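Local structure of enoyl-CoA hydratase (Geobacillus kaustophilus, 2PPY) at residues Val13-Gly18 and Ile44-Phe49; Asp17-Ile22 and Glu199-Leu204; Arg186-Ala191 and Glu195-Tyr200. The protein probably adds water across the double bond of 2-enoyl-CoA thioesters, the hydratase step of fatty acid beta-oxidation. All coordinates share one frame; numbering follows the deposited sequence.

Contact 1: Val13-Gly18 and Ile44-Phe49; sequences VFKEDG and IDDIRF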
loop_
_atom_site.group_PDB
_atom_site.type_symbol
_atom_site.label_atom_id
_atom_site.label_comp_id
_atom_site.label_asym_id
_atom_site.label_seq_id
_atom_site.Cartn_x
_atom_site.Cartn_y
_atom_site.Cartn_z
ATOM N N VAL A 13 -25.934 22.326 16.797
ATOM C CA VAL A 13 -25.682 22.450 15.368
ATOM C C VAL A 13 -26.524 23.579 14.786
ATOM O O VAL A 13 -27.737 23.621 14.982
ATOM C CB VAL A 13 -26.026 21.139 14.612
ATOM C CG1 VAL A 13 -25.766 21.315 13.121
ATOM C CG2 VAL A 13 -25.200 19.987 15.153
ATOM N N PHE A 14 -25.869 24.493 14.080
ATOM C CA PHE A 14 -26.537 25.623 13.441
ATOM C C PHE A 14 -26.368 25.466 11.934
ATOM O O PHE A 14 -25.261 25.218 11.456
ATOM C CB PHE A 14 -25.899 26.947 13.877
ATOM C CG PHE A 14 -26.061 27.255 15.337
ATOM C CD1 PHE A 14 -27.306 27.592 15.859
ATOM C CD2 PHE A 14 -24.966 27.217 16.194
ATOM C CE1 PHE A 14 -27.459 27.889 17.216
ATOM C CE2 PHE A 14 -25.105 27.512 17.552
ATOM C CZ PHE A 14 -26.356 27.848 18.063
ATOM N N LYS A 15 -27.458 25.605 11.185
ATOM C CA LYS A 15 -27.396 25.481 9.732
ATOM C C LYS A 15 -27.877 26.759 9.072
ATOM O O LYS A 15 -28.939 27.282 9.415
ATOM C CB LYS A 15 -28.257 24.315 9.245
ATOM C CG LYS A 15 -27.766 22.937 9.669
ATOM C CD LYS A 15 -28.637 21.871 9.035
ATOM C CE LYS A 15 -28.283 20.476 9.517
ATOM N NZ LYS A 15 -29.171 19.462 8.877
ATOM N N GLU A 16 -27.101 27.254 8.116
ATOM C CA GLU A 16 -27.461 28.476 7.424
ATOM C C GLU A 16 -26.641 28.662 6.154
ATOM O O GLU A 16 -25.421 28.540 6.170
ATOM C CB GLU A 16 -27.262 29.669 8.365
ATOM C CG GLU A 16 -27.716 31.008 7.817
ATOM C CD GLU A 16 -27.675 32.102 8.872
ATOM O OE1 GLU A 16 -26.585 32.359 9.430
ATOM O OE2 GLU A 16 -28.736 32.705 9.145
ATOM N N ASP A 17 -27.334 28.942 5.057
ATOM C CA ASP A 17 -26.713 29.174 3.754
ATOM C C ASP A 17 -25.575 28.232 3.359
ATOM O O ASP A 17 -24.487 28.680 2.988
ATOM C CB ASP A 17 -26.231 30.624 3.668
ATOM C CG ASP A 17 -27.377 31.619 3.685
ATOM O OD1 ASP A 17 -28.229 31.555 2.771
ATOM O OD2 ASP A 17 -27.427 32.460 4.611
ATOM N N GLY A 18 -25.833 26.931 3.428
ATOM C CA GLY A 18 -24.822 25.959 3.045
ATOM C C GLY A 18 -23.699 25.715 4.036
ATOM O O GLY A 18 -22.734 25.018 3.719
ATOM N N ILE A 44 -22.776 14.407 12.361
ATOM C CA ILE A 44 -22.116 14.093 11.101
ATOM C C ILE A 44 -23.099 13.400 10.158
ATOM O O ILE A 44 -23.247 13.808 9.001
ATOM C CB ILE A 44 -20.886 13.187 11.330
ATOM C CG1 ILE A 44 -19.841 13.948 12.156
ATOM C CG2 ILE A 44 -20.297 12.762 9.999
ATOM C CD1 ILE A 44 -18.601 13.154 12.486
ATOM N N ASP A 45 -23.779 12.365 10.651
ATOM C CA ASP A 45 -24.750 11.647 9.824
ATOM C C ASP A 45 -25.850 12.590 9.346
ATOM O O ASP A 45 -26.218 12.586 8.171
ATOM C CB ASP A 45 -25.380 10.480 10.593
ATOM C CG ASP A 45 -24.431 9.315 10.771
ATOM O OD1 ASP A 45 -23.517 9.158 9.936
ATOM O OD2 ASP A 45 -24.606 8.543 11.736
ATOM N N ASP A 46 -26.370 13.399 10.264
ATOM C CA ASP A 46 -27.417 14.353 9.919
ATOM C C ASP A 46 -26.963 15.280 8.801
ATOM O O ASP A 46 -27.655 15.446 7.798
ATOM C CB ASP A 46 -27.793 15.207 11.126
ATOM C CG ASP A 46 -28.784 16.298 10.769
ATOM O OD1 ASP A 46 -29.956 15.964 10.498
ATOM O OD2 ASP A 46 -28.391 17.484 10.743
ATOM N N ILE A 47 -25.796 15.889 8.988
ATOM C CA ILE A 47 -25.250 16.812 8.007
ATOM C C ILE A 47 -25.006 16.153 6.654
ATOM O O ILE A 47 -25.219 16.778 5.612
ATOM C CB ILE A 47 -23.948 17.457 8.532
ATOM C CG1 ILE A 47 -24.269 18.308 9.768
ATOM C CG2 ILE A 47 -23.311 18.316 7.448
ATOM C CD1 ILE A 47 -23.063 18.862 10.489
ATOM N N ARG A 48 -24.571 14.892 6.670
ATOM C CA ARG A 48 -24.318 14.152 5.434
ATOM C C ARG A 48 -25.590 14.037 4.604
ATOM O O ARG A 48 -25.576 14.236 3.394
ATOM C CB ARG A 48 -23.827 12.732 5.735
ATOM C CG ARG A 48 -22.349 12.562 6.011
ATOM C CD ARG A 48 -22.097 11.102 6.369
ATOM N NE ARG A 48 -20.684 10.739 6.428
ATOM C CZ ARG A 48 -20.256 9.489 6.567
ATOM N NH1 ARG A 48 -21.133 8.498 6.663
ATOM N NH2 ARG A 48 -18.958 9.224 6.603
ATOM N N PHE A 49 -26.692 13.694 5.266
ATOM C CA PHE A 49 -27.964 13.524 4.582
ATOM C C PHE A 49 -28.664 14.842 4.278
ATOM O O PHE A 49 -29.810 14.851 3.833
ATOM C CB PHE A 49 -28.877 12.611 5.409
ATOM C CG PHE A 49 -28.585 11.146 5.232
ATOM C CD1 PHE A 49 -29.264 10.398 4.272
ATOM C CD2 PHE A 49 -27.623 10.514 6.014
ATOM C CE1 PHE A 49 -28.992 9.043 4.094
ATOM C CE2 PHE A 49 -27.343 9.159 5.843
ATOM C CZ PHE A 49 -28.030 8.423 4.881
#
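K15 and D46 form a salt bridge: NZ of K15 lies 2.8 Å from OD2 of D46. The ammonium meets that oxygen on its syn side but 29° out of the carboxylate plane, and OD1 of D46 is 3.9 Å from K15 NZ, so the grip is through a single oxygen. The lysine reaches the acid by an extended chain beyond CG, while CG itself stands anti to the carbonyl carbon (chi1 -67°). D46 answers from the helix with CG anti to the backbone N (chi1 175°), and the two side chains approach from opposite directions. CE of K15, carried along with NZ, comes to 3.2 Å of D46 OD2. The same NZ also pairs with D50, just past the helix end; two carboxylates around one ammonium would probably keep the lysine protonated, and the lysine would offset the repulsion between the acids.

The backbones stand well apart, the CA atoms of K15 and I47 being 9.1 Å from each other, and the long lysine chain makes up the distance. In the crotonase fold this is where helix 34-48 lies against the sheet to which strand 11-16 belongs, and the bridge sits at its solvent-facing margin. Deeper in, CG1 of V13 and CD1 of I47, both buried residues, face each other at 4.5 Å, a loose approach. I47 also rests on A20 and I22 of strand 19-24, while both it and K15 touch I53. On the helix, R48 turns to S100 OG and K96 O and forms a salt bridge with E92 of the second subunit.

Contact 2: Asp17-Ile22 and Glu199-Leu204; sequences DGIAEI and EYARKL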
loop_
_atom_site.group_PDB
_atom_site.type_symbol
_atom_site.label_atom_id
_atom_site.label_comp_id
_atom_site.label_asym_id
_atom_site.label_seq_id
_atom_site.Cartn_x
_atom_site.Cartn_y
_atom_site.Cartn_z
ATOM N N ASP A 17 -27.334 28.942 5.057
ATOM C CA ASP A 17 -26.713 29.174 3.754
ATOM C C ASP A 17 -25.575 28.232 3.359
ATOM O O ASP A 17 -24.487 28.680 2.988
ATOM C CB ASP A 17 -26.231 30.624 3.668
ATOM C CG ASP A 17 -27.377 31.619 3.685
ATOM O OD1 ASP A 17 -28.229 31.555 2.771
ATOM O OD2 ASP A 17 -27.427 32.460 4.611
ATOM N N GLY A 18 -25.833 26.931 3.428
ATOM C CA GLY A 18 -24.822 25.959 3.045
ATOM C C GLY A 18 -23.699 25.715 4.036
ATOM O O GLY A 18 -22.734 25.018 3.719
ATOM N N ILE A 19 -23.810 26.284 5.231
ATOM C CA ILE A 19 -22.788 26.093 6.254
ATOM C C ILE A 19 -23.419 25.596 7.548
ATOM O O ILE A 19 -24.495 26.048 7.942
ATOM C CB ILE A 19 -22.038 27.405 6.564
ATOM C CG1 ILE A 19 -21.310 27.903 5.313
ATOM C CG2 ILE A 19 -21.048 27.183 7.698
ATOM C CD1 ILE A 19 -20.654 29.258 5.489
ATOM N N ALA A 20 -22.748 24.654 8.199
ATOM C CA ALA A 20 -23.227 24.119 9.463
ATOM C C ALA A 20 -22.133 24.349 10.484
ATOM O O ALA A 20 -20.955 24.137 10.198
ATOM C CB ALA A 20 -23.524 22.629 9.340
ATOM N N GLU A 21 -22.512 24.809 11.667
ATOM C CA GLU A 21 -21.533 25.043 12.712
ATOM C C GLU A 21 -21.865 24.132 13.872
ATOM O O GLU A 21 -22.984 24.139 14.379
ATOM C CB GLU A 21 -21.560 26.495 13.193
ATOM C CG GLU A 21 -21.419 27.536 12.104
ATOM C CD GLU A 21 -21.106 28.914 12.665
ATOM O OE1 GLU A 21 -21.510 29.197 13.811
ATOM O OE2 GLU A 21 -20.463 29.719 11.957
ATOM N N ILE A 22 -20.890 23.331 14.278
ATOM C CA ILE A 22 -21.080 22.429 15.397
ATOM C C ILE A 22 -20.386 23.081 16.584
ATOM O O ILE A 22 -19.154 23.101 16.660
ATOM C CB ILE A 22 -20.448 21.049 15.122
ATOM C CG1 ILE A 22 -21.007 20.463 13.820
ATOM C CG2 ILE A 22 -20.736 20.114 16.287
ATOM C CD1 ILE A 22 -20.406 19.114 13.427
ATOM N N GLU A 199 -15.731 33.573 6.986
ATOM C CA GLU A 199 -15.536 34.234 5.701
ATOM C C GLU A 199 -14.981 33.234 4.689
ATOM O O GLU A 199 -15.374 33.236 3.524
ATOM C CB GLU A 199 -14.574 35.412 5.862
ATOM C CG GLU A 199 -14.283 36.170 4.582
ATOM C CD GLU A 199 -13.411 37.388 4.824
ATOM O OE1 GLU A 199 -13.838 38.276 5.594
ATOM O OE2 GLU A 199 -12.302 37.458 4.248
ATOM N N TYR A 200 -14.072 32.376 5.147
ATOM C CA TYR A 200 -13.468 31.359 4.292
ATOM C C TYR A 200 -14.536 30.359 3.882
ATOM O O TYR A 200 -14.650 30.005 2.709
ATOM C CB TYR A 200 -12.336 30.655 5.048
ATOM C CG TYR A 200 -11.571 29.611 4.257
ATOM C CD1 TYR A 200 -12.097 28.335 4.050
ATOM C CD2 TYR A 200 -10.296 29.887 3.759
ATOM C CE1 TYR A 200 -11.365 27.350 3.371
ATOM C CE2 TYR A 200 -9.557 28.911 3.077
ATOM C CZ TYR A 200 -10.099 27.644 2.891
ATOM O OH TYR A 200 -9.367 26.666 2.249
ATOM N N ALA A 201 -15.328 29.914 4.854
ATOM C CA ALA A 201 -16.396 28.958 4.589
ATOM C C ALA A 201 -17.424 29.567 3.638
ATOM O O ALA A 201 -17.927 28.890 2.741
ATOM C CB ALA A 201 -17.063 28.536 5.893
ATOM N N ARG A 202 -17.740 30.845 3.837
ATOM C CA ARG A 202 -18.698 31.519 2.972
ATOM C C ARG A 202 -18.260 31.434 1.513
ATOM O O ARG A 202 -19.060 31.078 0.644
ATOM C CB ARG A 202 -18.864 32.990 3.377
ATOM C CG ARG A 202 -19.751 33.213 4.599
ATOM C CD ARG A 202 -20.096 34.692 4.777
ATOM N NE ARG A 202 -18.974 35.492 5.274
ATOM C CZ ARG A 202 -18.643 35.603 6.557
ATOM N NH1 ARG A 202 -19.347 34.966 7.483
ATOM N NH2 ARG A 202 -17.609 36.353 6.917
ATOM N N LYS A 203 -16.996 31.757 1.248
ATOM C CA LYS A 203 -16.470 31.705 -0.114
ATOM C C LYS A 203 -16.614 30.309 -0.722
ATOM O O LYS A 203 -16.928 30.170 -1.905
ATOM C CB LYS A 203 -14.997 32.127 -0.149
ATOM C CG LYS A 203 -14.748 33.622 0.047
ATOM C CD LYS A 203 -13.281 33.966 -0.213
ATOM C CE LYS A 203 -13.013 35.467 -0.137
ATOM N NZ LYS A 203 -13.190 36.019 1.235
ATOM N N LEU A 204 -16.381 29.275 0.080
ATOM C CA LEU A 204 -16.517 27.909 -0.415
ATOM C C LEU A 204 -17.974 27.620 -0.741
ATOM O O LEU A 204 -18.292 27.140 -1.832
ATOM C CB LEU A 204 -16.021 26.893 0.624
ATOM C CG LEU A 204 -14.516 26.802 0.887
ATOM C CD1 LEU A 204 -14.243 25.691 1.893
ATOM C CD2 LEU A 204 -13.785 26.523 -0.421
#
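I19 presses the tip of its side chain onto helix 193-205, its CD1 lying 3.7 Å from A201 CB. That methyl also sits 3.7 Å from the backbone N of R202, so it reaches past the small alanine to the helix backbone. Its direction follows from the torsions: CG1 is anti to the carbonyl carbon (chi1 -62°), and the chain continues extended to CD1. The short side chain of A201 is consistent with the close approach of the backbones, the CA atoms of I19 and A201 being 7.2 Å apart. A201 is buried, and its methyl also touches V55 and I57.

Strand 19-24 is entered through a hairpin turn at D17 and G18, whose positive phi values (43° and 76°) are consistent with type I'. Within the crotonase fold this strand is covered on two faces: A20 and I22 pack on helix 34-48, whereas I19 points the other way, to helix 193-205.

Toward solvent the contact thins out. R202 gives only the base of its chain, CG at 4.2 Å from I19 CD1, before bending at chi3 so that one guanidinium face lies over E199 CA. The nearest opposite charge across the segments is distant, R202 NH1 being 7.0 Å from E21 OE2; that oxygen forms a salt bridge with R198 NE, and OE1 a hydrogen bond with H23 NE2. L204 packs on I168 of the third subunit.

Contact 3: Arg186-Ala191 and Glu195-Tyr200; sequences RVFPQA and ERTREY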
loop_
_atom_site.group_PDB
_atom_site.type_symbol
_atom_site.label_atom_id
_atom_site.label_comp_id
_atom_site.label_asym_id
_atom_site.label_seq_id
_atom_site.Cartn_x
_atom_site.Cartn_y
_atom_site.Cartn_z
ATOM N N ARG A 186 -4.018 28.087 9.063
ATOM C CA ARG A 186 -4.104 29.536 9.207
ATOM C C ARG A 186 -4.045 29.946 10.664
ATOM O O ARG A 186 -4.508 29.222 11.544
ATOM C CB ARG A 186 -5.431 30.058 8.650
ATOM C CG ARG A 186 -5.684 29.810 7.185
ATOM C CD ARG A 186 -5.171 30.945 6.331
ATOM N NE ARG A 186 -5.686 30.833 4.971
ATOM C CZ ARG A 186 -5.394 29.837 4.142
ATOM N NH1 ARG A 186 -4.577 28.863 4.531
ATOM N NH2 ARG A 186 -5.928 29.807 2.931
ATOM N N VAL A 187 -3.469 31.114 10.910
ATOM C CA VAL A 187 -3.409 31.681 12.249
ATOM C C VAL A 187 -3.993 33.074 12.068
ATOM O O VAL A 187 -3.427 33.898 11.350
ATOM C CB VAL A 187 -1.970 31.786 12.792
ATOM C CG1 VAL A 187 -1.932 32.768 13.967
ATOM C CG2 VAL A 187 -1.494 30.416 13.266
ATOM N N PHE A 188 -5.141 33.318 12.692
ATOM C CA PHE A 188 -5.816 34.608 12.585
ATOM C C PHE A 188 -5.726 35.399 13.888
ATOM O O PHE A 188 -5.458 34.833 14.956
ATOM C CB PHE A 188 -7.306 34.416 12.272
ATOM C CG PHE A 188 -7.596 33.665 10.997
ATOM C CD1 PHE A 188 -7.008 34.040 9.791
ATOM C CD2 PHE A 188 -8.532 32.629 10.993
ATOM C CE1 PHE A 188 -7.365 33.405 8.598
ATOM C CE2 PHE A 188 -8.894 31.992 9.809
ATOM C CZ PHE A 188 -8.308 32.376 8.610
ATOM N N PRO A 189 -5.933 36.726 13.815
ATOM C CA PRO A 189 -5.881 37.535 15.037
ATOM C C PRO A 189 -7.005 36.975 15.910
ATOM O O PRO A 189 -8.128 36.806 15.435
ATOM C CB PRO A 189 -6.192 38.943 14.533
ATOM C CG PRO A 189 -5.619 38.938 13.156
ATOM C CD PRO A 189 -6.040 37.584 12.621
ATOM N N GLN A 190 -6.703 36.681 17.169
ATOM C CA GLN A 190 -7.679 36.097 18.087
ATOM C C GLN A 190 -9.137 36.542 17.935
ATOM O O GLN A 190 -10.018 35.719 17.691
ATOM C CB GLN A 190 -7.232 36.330 19.532
ATOM C CG GLN A 190 -7.949 35.464 20.564
ATOM C CD GLN A 190 -7.683 33.973 20.379
ATOM O OE1 GLN A 190 -6.560 33.563 20.083
ATOM N NE2 GLN A 190 -8.714 33.156 20.572
ATOM N N ALA A 191 -9.397 37.837 18.074
ATOM C CA ALA A 191 -10.761 38.348 17.989
ATOM C C ALA A 191 -11.411 38.256 16.610
ATOM O O ALA A 191 -12.603 38.523 16.466
ATOM C CB ALA A 191 -10.794 39.793 18.482
ATOM N N GLU A 195 -14.682 35.135 12.690
ATOM C CA GLU A 195 -15.034 35.979 11.562
ATOM C C GLU A 195 -14.346 35.512 10.282
ATOM O O GLU A 195 -15.003 35.242 9.279
ATOM C CB GLU A 195 -14.634 37.425 11.861
ATOM C CG GLU A 195 -15.120 38.442 10.844
ATOM C CD GLU A 195 -14.528 39.821 11.080
ATOM O OE1 GLU A 195 -14.028 40.074 12.196
ATOM O OE2 GLU A 195 -14.573 40.656 10.151
ATOM N N ARG A 196 -13.023 35.413 10.320
ATOM C CA ARG A 196 -12.270 34.999 9.144
ATOM C C ARG A 196 -12.507 33.538 8.755
ATOM O O ARG A 196 -12.448 33.194 7.577
ATOM C CB ARG A 196 -10.784 35.290 9.361
ATOM C CG ARG A 196 -10.524 36.772 9.650
ATOM C CD ARG A 196 -9.053 37.124 9.612
ATOM N NE ARG A 196 -8.467 36.816 8.313
ATOM C CZ ARG A 196 -7.195 37.035 8.000
ATOM N NH1 ARG A 196 -6.375 37.573 8.894
ATOM N NH2 ARG A 196 -6.741 36.706 6.798
ATOM N N THR A 197 -12.782 32.682 9.736
ATOM C CA THR A 197 -13.064 31.279 9.443
ATOM C C THR A 197 -14.382 31.219 8.673
ATOM O O THR A 197 -14.483 30.540 7.647
ATOM C CB THR A 197 -13.205 30.434 10.732
ATOM O OG1 THR A 197 -11.952 30.405 11.426
ATOM C CG2 THR A 197 -13.623 29.002 10.394
ATOM N N ARG A 198 -15.389 31.937 9.172
ATOM C CA ARG A 198 -16.703 31.977 8.527
ATOM C C ARG A 198 -16.611 32.588 7.136
ATOM O O ARG A 198 -17.325 32.179 6.220
ATOM C CB ARG A 198 -17.694 32.781 9.376
ATOM C CG ARG A 198 -18.288 31.990 10.529
ATOM C CD ARG A 198 -18.903 32.886 11.586
ATOM N NE ARG A 198 -19.503 32.099 12.657
ATOM C CZ ARG A 198 -19.692 32.539 13.898
ATOM N NH1 ARG A 198 -19.325 33.770 14.231
ATOM N NH2 ARG A 198 -20.243 31.745 14.807
ATOM N N GLU A 199 -15.731 33.573 6.986
ATOM C CA GLU A 199 -15.536 34.234 5.701
ATOM C C GLU A 199 -14.981 33.234 4.689
ATOM O O GLU A 199 -15.374 33.236 3.524
ATOM C CB GLU A 199 -14.574 35.412 5.862
ATOM C CG GLU A 199 -14.283 36.170 4.582
ATOM C CD GLU A 199 -13.411 37.388 4.824
ATOM O OE1 GLU A 199 -13.838 38.276 5.594
ATOM O OE2 GLU A 199 -12.302 37.458 4.248
ATOM N N TYR A 200 -14.072 32.376 5.147
ATOM C CA TYR A 200 -13.468 31.359 4.292
ATOM C C TYR A 200 -14.536 30.359 3.882
ATOM O O TYR A 200 -14.650 30.005 2.709
ATOM C CB TYR A 200 -12.336 30.655 5.048
ATOM C CG TYR A 200 -11.571 29.611 4.257
ATOM C CD1 TYR A 200 -12.097 28.335 4.050
ATOM C CD2 TYR A 200 -10.296 29.887 3.759
ATOM C CE1 TYR A 200 -11.365 27.350 3.371
ATOM C CE2 TYR A 200 -9.557 28.911 3.077
ATOM C CZ TYR A 200 -10.099 27.644 2.891
ATOM O OH TYR A 200 -9.367 26.666 2.249
HETATM O O HOH W 1 -14.491 36.742 15.204
#
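R196 sets CB over the centre of one face of the F188 ring, with CD toward its CG-CD1 side. CB stands 3.7 Å from the centroid of the F188 ring and 4° off the normal, a CH-pi contact. CG of F188 lies beside its backbone N, anti to the carbonyl carbon (chi1 -59°), which turns the ring toward the helix. A bend at chi3 swings the R196 guanidinium out past the CD1-CE1 edge, NE 3.5 Å from F188 CD1, with that carbon over one guanidinium face and the planes inclined by 34°. At the guanidinium edge, NH1 of R196 meets P189 CD at 3.7 Å.

T197 comes to the phenyl's edge, OG1 lying 3.8 Å from F188 CE2 while bonding to T193 O, and CB of R186 lies over the opposite face, offset toward the rim. F127 adds an edge-to-face ring contact. With an alanine in place of F188, the R196 chain would probably lose the face beneath CB, and a gap would probably open between R196 and R186.

R186 bends at chi2, bringing NH2 to within 3.7 Å of Y200 CE2 at the tyrosine's edge, the planes nearly perpendicular; R186 NH1 and Y200 OH are both engaged by D165 of the third subunit. A water joins A191 O (2.9 Å) to E195 N (3.0 Å). This is a strand-loop-helix connection of the crotonase fold, helix 193-205 running back obliquely against the direction of edge strand 186-188.

Overall arrangement
Following the chain from the N terminus, contact 1 opens on strand 11-16 and closes on helix 34-48 after 25 intervening residues. Contact 2 opens before that closure, sharing D17 and G18, so the two spans cross; it closes only 176 residues later, on helix 193-205. Contact 3 falls wholly within this long span, joining strand 186-188 to the same helix across a three-residue gap and sharing E199 and Y200. All three reach one mixed sheet, with contacts 1 and 2 using neighbouring strands. A salt bridge from E21 to R198 connects contacts 2 and 3, whereas contacts 1 and 3 remain apart, their nearest atoms about 7 Å distant.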